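Local coordinates for protein serine acetyltransferase 1, putative (Entamoeba histolytica, PDB 7BW9) that probably transfers an acetyl group to the hydroxyl of serine in the cysteine biosynthesis pathway, and binds cysteine, at residues R100-V103 with K104-I107; H131-M134 with I135-V138. One frame throughout, in Å; residues are numbered along the deposited sequence.

Interaction 1. Residues R100-V103 with K104-I107; sequences RELV and KQDI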
# COMPACT_ATOMS: atom_id res chain seq x y z
N ARG A 100 -11.95 21.66 -8.05
CA ARG A 100 -10.95 21.69 -9.11
C ARG A 100 -9.87 22.73 -8.82
O ARG A 100 -8.67 22.46 -9.00
CB ARG A 100 -11.61 21.94 -10.46
CG ARG A 100 -10.63 21.83 -11.61
CD ARG A 100 -11.29 21.99 -13.01
NE ARG A 100 -10.30 21.61 -14.00
CZ ARG A 100 -9.52 22.46 -14.67
NH1 ARG A 100 -9.64 23.77 -14.51
NH2 ARG A 100 -8.62 21.97 -15.51
N GLU A 101 -10.27 23.94 -8.41
CA GLU A 101 -9.31 24.99 -8.13
C GLU A 101 -8.40 24.61 -6.96
O GLU A 101 -7.21 24.94 -6.96
CB GLU A 101 -10.02 26.32 -7.83
CG GLU A 101 -10.87 26.85 -8.97
CD GLU A 101 -10.18 26.73 -10.33
OE1 GLU A 101 -9.15 27.41 -10.55
OE2 GLU A 101 -10.66 25.92 -11.17
N LEU A 102 -8.95 23.91 -5.97
CA LEU A 102 -8.15 23.43 -4.84
C LEU A 102 -7.14 22.36 -5.27
O LEU A 102 -5.98 22.39 -4.85
CB LEU A 102 -9.07 22.88 -3.74
CG LEU A 102 -9.82 23.92 -2.88
CD1 LEU A 102 -10.79 23.24 -1.92
CD2 LEU A 102 -8.86 24.83 -2.11
N VAL A 103 -7.57 21.42 -6.11
CA VAL A 103 -6.66 20.38 -6.58
C VAL A 103 -5.52 21.01 -7.38
O VAL A 103 -4.35 20.62 -7.24
CB VAL A 103 -7.43 19.32 -7.39
CG1 VAL A 103 -6.48 18.42 -8.16
CG2 VAL A 103 -8.33 18.50 -6.45
N LYS A 104 -5.84 22.01 -8.20
CA LYS A 104 -4.80 22.72 -8.95
C LYS A 104 -3.75 23.32 -8.02
O LYS A 104 -2.55 23.29 -8.32
CB LYS A 104 -5.42 23.83 -9.81
CG LYS A 104 -6.23 23.35 -11.00
CD LYS A 104 -7.00 24.54 -11.61
CE LYS A 104 -6.08 25.45 -12.40
NZ LYS A 104 -6.80 26.64 -12.92
N GLN A 105 -4.19 23.86 -6.88
CA GLN A 105 -3.22 24.40 -5.94
C GLN A 105 -2.43 23.31 -5.24
O GLN A 105 -1.24 23.50 -4.98
CB GLN A 105 -3.93 25.31 -4.94
CG GLN A 105 -4.60 26.49 -5.64
CD GLN A 105 -5.35 27.37 -4.67
OE1 GLN A 105 -5.20 28.59 -4.67
NE2 GLN A 105 -6.14 26.75 -3.81
N ASP A 106 -3.05 22.15 -4.97
CA ASP A 106 -2.26 21.01 -4.48
C ASP A 106 -1.17 20.63 -5.48
O ASP A 106 -0.03 20.34 -5.09
CB ASP A 106 -3.17 19.81 -4.19
CG ASP A 106 -4.20 20.08 -3.06
OD1 ASP A 106 -3.91 20.86 -2.11
OD2 ASP A 106 -5.30 19.49 -3.13
N ILE A 107 -1.50 20.64 -6.78
CA ILE A 107 -0.51 20.34 -7.81
C ILE A 107 0.61 21.36 -7.80
O ILE A 107 1.79 21.01 -7.91
CB ILE A 107 -1.20 20.27 -9.19
CG1 ILE A 107 -2.05 19.01 -9.29
CG2 ILE A 107 -0.18 20.39 -10.32
CD1 ILE A 107 -3.22 19.18 -10.22
O HOH W 1 -5.33 23.10 -2.50
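Two turns of helix 96-113, in the helical part of the chain that precedes the left-handed beta-helix, bring Glu101 and Lys104 together in an i to i+3 salt bridge. The pair lies side by side with both chains pointing the same way, and Lys104 NZ is 3.4 Å from Glu101 OE1, long enough for the hydrogen bond within the bridge to rate as weak. Two bends make the meeting possible: the glutamate turns at chi2 (-43°) and the lysine at chi3 (75°). Lys104 CD lies over one face of the Arg100 guanidinium, 4.0 Å from Arg100 NH1. Lys104 NZ is also near that cation, yet Asp19 salt-bridges both Arg100 NH2 and Lys104 NZ, while Ser15 OG hydrogen-bonds to Arg100 NH1 and Glu101 OE2. From the next residue along, Leu102 CD2 touches the amide of Gln105 at NE2, 3.7 Å away, and on the buried side Val103 CG1 packs on Ile107 CD1 at 3.9 Å. The backbone bonds are of the i to i+4 kind, as from Asp106 N to Leu102 O (2.9 Å). A water donates to Asp106 OD1 at 2.7 Å and also approaches Leu102 O, at 2.5 Å, a separation too short to be trusted as a bond length. Asp106 OD1 further accepts from Phe176 N, and its OD2 faces helix 128-144. With two basic groups sharing Asp19 and Glu101 beside them, the negative charge probably offsets the closeness of the two cations.

Interaction 2. Residues H131-M134 with I135-V138; sequences HVMM and IQRV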
# COMPACT_ATOMS: atom_id res chain seq x y z
N HIS A 131 -3.60 12.33 -6.12
CA HIS A 131 -4.78 11.49 -6.34
C HIS A 131 -5.58 11.34 -5.06
O HIS A 131 -6.82 11.35 -5.10
CB HIS A 131 -4.38 10.13 -6.91
CG HIS A 131 -3.75 10.21 -8.26
ND1 HIS A 131 -3.00 9.18 -8.80
CD2 HIS A 131 -3.75 11.20 -9.19
CE1 HIS A 131 -2.56 9.54 -10.00
NE2 HIS A 131 -3.00 10.76 -10.25
N VAL A 132 -4.91 11.24 -3.92
CA VAL A 132 -5.67 11.06 -2.68
C VAL A 132 -6.47 12.32 -2.37
O VAL A 132 -7.58 12.24 -1.82
CB VAL A 132 -4.74 10.65 -1.51
CG1 VAL A 132 -3.93 11.84 -1.00
CG2 VAL A 132 -5.55 10.05 -0.37
N MET A 133 -5.95 13.50 -2.74
CA MET A 133 -6.66 14.74 -2.46
C MET A 133 -7.81 14.98 -3.44
O MET A 133 -8.84 15.54 -3.04
CB MET A 133 -5.68 15.91 -2.47
CG MET A 133 -4.78 15.93 -1.21
SD MET A 133 -5.67 15.65 0.34
CE MET A 133 -6.77 17.08 0.31
N MET A 134 -7.67 14.57 -4.71
CA MET A 134 -8.83 14.52 -5.59
C MET A 134 -9.99 13.76 -4.93
O MET A 134 -11.13 14.24 -4.91
CB MET A 134 -8.47 13.84 -6.92
CG MET A 134 -7.36 14.51 -7.73
SD MET A 134 -7.18 13.63 -9.30
CE MET A 134 -5.99 14.66 -10.17
N ILE A 135 -9.71 12.58 -4.38
CA ILE A 135 -10.76 11.82 -3.72
C ILE A 135 -11.19 12.48 -2.42
O ILE A 135 -12.40 12.57 -2.13
CB ILE A 135 -10.29 10.37 -3.48
CG1 ILE A 135 -9.85 9.75 -4.80
CG2 ILE A 135 -11.40 9.54 -2.84
CD1 ILE A 135 -10.98 9.61 -5.84
N GLN A 136 -10.23 12.96 -1.61
CA GLN A 136 -10.57 13.44 -0.27
C GLN A 136 -11.45 14.68 -0.33
O GLN A 136 -12.41 14.81 0.44
CB GLN A 136 -9.31 13.75 0.55
CG GLN A 136 -9.54 13.71 2.09
CD GLN A 136 -10.10 15.01 2.65
OE1 GLN A 136 -9.92 16.07 2.05
NE2 GLN A 136 -10.81 14.94 3.78
N ARG A 137 -11.14 15.61 -1.24
CA ARG A 137 -11.95 16.82 -1.34
C ARG A 137 -13.37 16.51 -1.82
O ARG A 137 -14.32 17.19 -1.41
CB ARG A 137 -11.23 17.83 -2.24
CG ARG A 137 -9.86 18.20 -1.66
CD ARG A 137 -9.36 19.53 -2.15
NE ARG A 137 -8.00 19.85 -1.73
CZ ARG A 137 -7.67 20.36 -0.53
NH1 ARG A 137 -8.61 20.59 0.37
NH2 ARG A 137 -6.41 20.65 -0.25
N VAL A 138 -13.54 15.48 -2.64
CA VAL A 138 -14.88 15.02 -2.98
C VAL A 138 -15.54 14.40 -1.76
O VAL A 138 -16.65 14.78 -1.37
CB VAL A 138 -14.84 14.02 -4.15
CG1 VAL A 138 -16.15 13.27 -4.23
CG2 VAL A 138 -14.52 14.74 -5.45
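Met133 and Arg137, one turn apart on the same helix, meet through a methyl laid on a guanidinium. From Met133 CB the chain leaves with CG anti to the carbonyl carbon (chi1 -73°), then bends at both chi2 and chi3. Met133 CB itself packs against Asp106 OD2 of helix 96-113. Further out, SD runs alongside Gln136 and comes within 4.1 Å of Gln136 CB. The terminal CE of Met133 sits 3.5 Å above the guanidinium plane of Arg137, over its centre, and also lies 3.7 Å from Gln136 OE1. That position makes it a contact with the face of the flat group, and the N-H groups round the rim are left to other partners.

This is the i to i+4 spacing of helix 128-144, whose backbone bond from Arg137 N to Met133 O is 2.9 Å long. The helix runs against the first coils of the left-handed beta-helix: Arg137 NH1 and NH2 donate to the carbonyls of Ile172 and Gly173. Gln136 NE2 likewise reaches the carbonyls of His167 and Thr170. On another side of the helix, Ile135 CG1 lies 3.4 Å from His131 O, and the Ile135 side chain packs against both helix 36-45, at Leu38 and Ile41, and helix 148-162, at Leu154, Met155 and Ile158.

Interaction 1 comes first along the chain, on helix 96-113, and interaction 2 follows on helix 128-144, with helix 120-126 between them. Their centres are about 10 Å apart and the helices touch directly. The charged join is Asp106 OD2 to Arg137 NE, a salt bridge of 3.1 Å; beside it Leu102 CB packs on Arg137 CD at 3.7 Å and Val103 CG1 on Met134 CG at 4.0 Å. Both ends of the bridge have further partners at the first coils of the left-handed beta-helix. The salt-bridged pair, with the packing beside it, thus joins the two helices at the place where both meet those coils.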